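Local coordinates for GH86A beta-porphyranase (Bacteroides plebeius, PDB 4AW7), which cleaves the red-algal sulfated polysaccharide porphyran at its beta-D-galactose-(1->4)-alpha-L-galactose-6-sulfate linkages, releasing mostly disaccharides, at residues K321-I326 / T351-N356. Sequence-based numbering, arbitrary orientation.
With GAL (beta-D-galactopyranose), chain B; L6S (6-O-sulfo-alpha-L-galactopyranose), chain C.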
loop_
_atom_site.group_PDB
_atom_site.type_symbol
_atom_site.label_atom_id
_atom_site.label_comp_id
_atom_site.label_asym_id
_atom_site.label_seq_id
_atom_site.Cartn_x
_atom_site.Cartn_y
_atom_site.Cartn_z
ATOM N N LYS A 321 -8.948 -7.975 -19.240
ATOM C CA LYS A 321 -9.826 -7.612 -20.357
ATOM C C LYS A 321 -11.123 -6.975 -19.893
ATOM O O LYS A 321 -11.825 -6.362 -20.677
ATOM C CB LYS A 321 -10.146 -8.876 -21.166
ATOM C CG LYS A 321 -8.955 -9.426 -21.892
ATOM C CD LYS A 321 -9.257 -10.723 -22.679
ATOM C CE LYS A 321 -8.074 -11.195 -23.430
ATOM N NZ LYS A 321 -8.263 -12.470 -24.107
ATOM N N ALA A 322 -11.471 -7.182 -18.627
ATOM C CA ALA A 322 -12.685 -6.620 -18.008
ATOM C C ALA A 322 -13.900 -6.680 -18.936
ATOM O O ALA A 322 -14.613 -5.695 -19.183
ATOM C CB ALA A 322 -12.435 -5.189 -17.477
ATOM N N GLU A 323 -14.158 -7.890 -19.426
ATOM C CA GLU A 323 -15.180 -8.051 -20.486
ATOM C C GLU A 323 -16.559 -7.723 -20.000
ATOM O O GLU A 323 -17.404 -7.345 -20.807
ATOM C CB GLU A 323 -15.158 -9.470 -21.076
ATOM C CG GLU A 323 -13.856 -9.778 -21.730
ATOM C CD GLU A 323 -13.803 -11.078 -22.454
ATOM O OE1 GLU A 323 -14.657 -11.257 -23.327
ATOM O OE2 GLU A 323 -12.874 -11.872 -22.159
ATOM N N TRP A 324 -16.800 -7.916 -18.708
ATOM C CA TRP A 324 -18.075 -7.570 -18.073
ATOM C C TRP A 324 -18.523 -6.129 -18.369
ATOM O O TRP A 324 -19.734 -5.847 -18.328
ATOM C CB TRP A 324 -17.994 -7.814 -16.541
ATOM C CG TRP A 324 -16.886 -7.027 -15.891
ATOM C CD1 TRP A 324 -15.605 -7.458 -15.667
ATOM C CD2 TRP A 324 -16.926 -5.655 -15.481
ATOM N NE1 TRP A 324 -14.866 -6.453 -15.125
ATOM C CE2 TRP A 324 -15.639 -5.334 -14.979
ATOM C CE3 TRP A 324 -17.923 -4.673 -15.457
ATOM C CZ2 TRP A 324 -15.330 -4.087 -14.482
ATOM C CZ3 TRP A 324 -17.613 -3.429 -14.954
ATOM C CH2 TRP A 324 -16.315 -3.128 -14.504
ATOM N N HIS A 325 -17.592 -5.223 -18.654
ATOM C CA HIS A 325 -17.927 -3.810 -18.883
ATOM C C HIS A 325 -18.392 -3.554 -20.313
ATOM O O HIS A 325 -18.990 -2.502 -20.603
ATOM C CB HIS A 325 -16.706 -2.916 -18.606
ATOM C CG HIS A 325 -17.001 -1.436 -18.571
ATOM N ND1 HIS A 325 -16.981 -0.628 -19.689
ATOM C CD2 HIS A 325 -17.213 -0.609 -17.522
ATOM C CE1 HIS A 325 -17.212 0.627 -19.335
ATOM N NE2 HIS A 325 -17.379 0.661 -18.025
ATOM N N ILE A 326 -18.025 -4.465 -21.214
ATOM C CA ILE A 326 -18.115 -4.198 -22.654
ATOM C C ILE A 326 -19.521 -4.604 -23.122
ATOM O O ILE A 326 -19.737 -5.724 -23.559
ATOM C CB ILE A 326 -17.018 -4.927 -23.451
ATOM C CG1 ILE A 326 -15.629 -4.616 -22.890
ATOM C CG2 ILE A 326 -17.089 -4.537 -24.925
ATOM C CD1 ILE A 326 -14.533 -5.372 -23.503
ATOM N N THR A 351 -12.250 -11.294 -31.500
ATOM C CA THR A 351 -11.369 -10.127 -31.594
ATOM C C THR A 351 -9.954 -10.428 -31.119
ATOM O O THR A 351 -9.754 -11.263 -30.247
ATOM C CB THR A 351 -11.930 -8.901 -30.804
ATOM O OG1 THR A 351 -11.145 -7.730 -31.079
ATOM C CG2 THR A 351 -12.003 -9.168 -29.307
ATOM N N THR A 352 -8.980 -9.764 -31.724
ATOM C CA THR A 352 -7.656 -9.682 -31.126
ATOM C C THR A 352 -7.707 -8.628 -29.985
ATOM O O THR A 352 -8.567 -7.771 -29.948
ATOM C CB THR A 352 -6.576 -9.310 -32.161
ATOM O OG1 THR A 352 -6.990 -8.149 -32.868
ATOM C CG2 THR A 352 -6.321 -10.449 -33.165
ATOM N N TRP A 353 -6.741 -8.730 -29.083
ATOM C CA TRP A 353 -6.672 -7.881 -27.897
ATOM C C TRP A 353 -5.335 -7.193 -27.850
ATOM O O TRP A 353 -4.305 -7.813 -28.119
ATOM C CB TRP A 353 -6.847 -8.716 -26.626
ATOM C CG TRP A 353 -8.221 -9.310 -26.499
ATOM C CD1 TRP A 353 -8.659 -10.489 -27.062
ATOM C CD2 TRP A 353 -9.347 -8.749 -25.831
ATOM N NE1 TRP A 353 -9.966 -10.711 -26.742
ATOM C CE2 TRP A 353 -10.423 -9.660 -25.989
ATOM C CE3 TRP A 353 -9.546 -7.607 -25.037
ATOM C CZ2 TRP A 353 -11.655 -9.447 -25.423
ATOM C CZ3 TRP A 353 -10.792 -7.404 -24.484
ATOM C CH2 TRP A 353 -11.839 -8.308 -24.702
ATOM N N ARG A 354 -5.366 -5.912 -27.510
ATOM C CA ARG A 354 -4.191 -5.055 -27.466
ATOM C C ARG A 354 -3.824 -4.807 -25.994
ATOM O O ARG A 354 -4.634 -4.325 -25.208
ATOM C CB ARG A 354 -4.478 -3.717 -28.190
ATOM C CG ARG A 354 -3.471 -2.615 -28.025
ATOM C CD ARG A 354 -3.827 -1.391 -28.876
ATOM N NE ARG A 354 -5.028 -0.693 -28.402
ATOM C CZ ARG A 354 -5.027 0.219 -27.424
ATOM N NH1 ARG A 354 -3.894 0.539 -26.792
ATOM N NH2 ARG A 354 -6.167 0.819 -27.078
ATOM N N LEU A 355 -2.594 -5.120 -25.646
ATOM C CA LEU A 355 -2.010 -4.738 -24.354
ATOM C C LEU A 355 -1.706 -3.240 -24.357
ATOM O O LEU A 355 -0.917 -2.787 -25.181
ATOM C CB LEU A 355 -0.748 -5.598 -24.167
ATOM C CG LEU A 355 0.025 -5.409 -22.891
ATOM C CD1 LEU A 355 -0.873 -5.724 -21.644
ATOM C CD2 LEU A 355 1.284 -6.294 -22.956
ATOM N N ASN A 356 -2.347 -2.465 -23.475
ATOM C CA ASN A 356 -2.173 -1.012 -23.472
ATOM C C ASN A 356 -0.878 -0.565 -22.768
ATOM O O ASN A 356 -0.115 -1.394 -22.256
ATOM C CB ASN A 356 -3.434 -0.302 -22.977
ATOM C CG ASN A 356 -3.745 -0.554 -21.524
ATOM O OD1 ASN A 356 -2.830 -0.621 -20.682
ATOM N ND2 ASN A 356 -5.040 -0.626 -21.188
HETATM C C1 GAL B . -16.001 -5.346 -11.051
HETATM C C2 GAL B . -15.744 -6.819 -10.802
HETATM C C3 GAL B . -16.521 -7.588 -11.869
HETATM C C4 GAL B . -18.022 -7.269 -11.789
HETATM C C5 GAL B . -18.153 -5.753 -11.882
HETATM C C6 GAL B . -19.594 -5.310 -11.775
HETATM O O2 GAL B . -14.352 -7.143 -10.816
HETATM O O3 GAL B . -16.267 -8.954 -11.629
HETATM O O4 GAL B . -18.581 -7.734 -10.552
HETATM O O5 GAL B . -17.380 -5.122 -10.854
HETATM O O6 GAL B . -19.650 -3.909 -11.851
HETATM O O1S L6S C . -10.853 -5.498 -11.914
HETATM O O2S L6S C . -11.613 -4.381 -13.968
HETATM O O3S L6S C . -13.022 -6.033 -12.819
HETATM C C1 L6S C . -14.243 -2.210 -7.732
HETATM C C2 L6S C . -15.697 -2.550 -7.972
HETATM C C3 L6S C . -16.031 -2.343 -9.458
HETATM C C4 L6S C . -15.079 -3.255 -10.320
HETATM C C5 L6S C . -13.630 -2.906 -9.961
HETATM C C6 L6S C . -12.685 -4.001 -10.506
HETATM O O2 L6S C . -16.566 -1.790 -7.107
HETATM O O3 L6S C . -17.405 -2.643 -9.744
HETATM O O4 L6S C . -15.372 -4.625 -10.006
HETATM O O5 L6S C . -13.352 -2.921 -8.556
HETATM O O6 L6S C . -12.597 -3.853 -11.915
HETATM S S1 L6S C . -11.954 -5.001 -12.698
#
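Lys321 NZ is gripped by three groups: the indole of Trp353 and the carboxylates of Asp53 and Asp55, which both form salt bridges with it. The cation-pi contact places NZ 3.7 Å from the centroid of the Trp353 five-membered ring, 19° off the ring normal. Lys321 CE lies more squarely over the same five-membered ring of Trp353, 3.5 Å from its centroid, in a CH-pi contact. The lysine chain is extended beyond CG (chi2 178°), which lays it across the indole, from CB near CZ3 to NZ near CD1. Thr351 CG2 packs on the opposite face, offset toward the rim. The indole is thus sandwiched between the lysine chain and the threonine methyl. At its six-membered end, Glu323 CG comes obliquely to within 3.9 Å of Trp353 CH2. Ile326 CD1 meets the ring edge, 4.2 Å from Trp353 CH2.

The loop 321-326 also faces the substrate. One face of Trp324 packs on the galactose, a sugar-aromatic platform common in glycoside hydrolases. Trp324 NE1 gives a weak, bent hydrogen bond (126°) to sulfate oxygen O3S of L6S, at 3.0 Å. The contact joins this loop, after strand 311-316, to strand 353-355, the antiparallel partner of strand 340-342, beside helix 54-63.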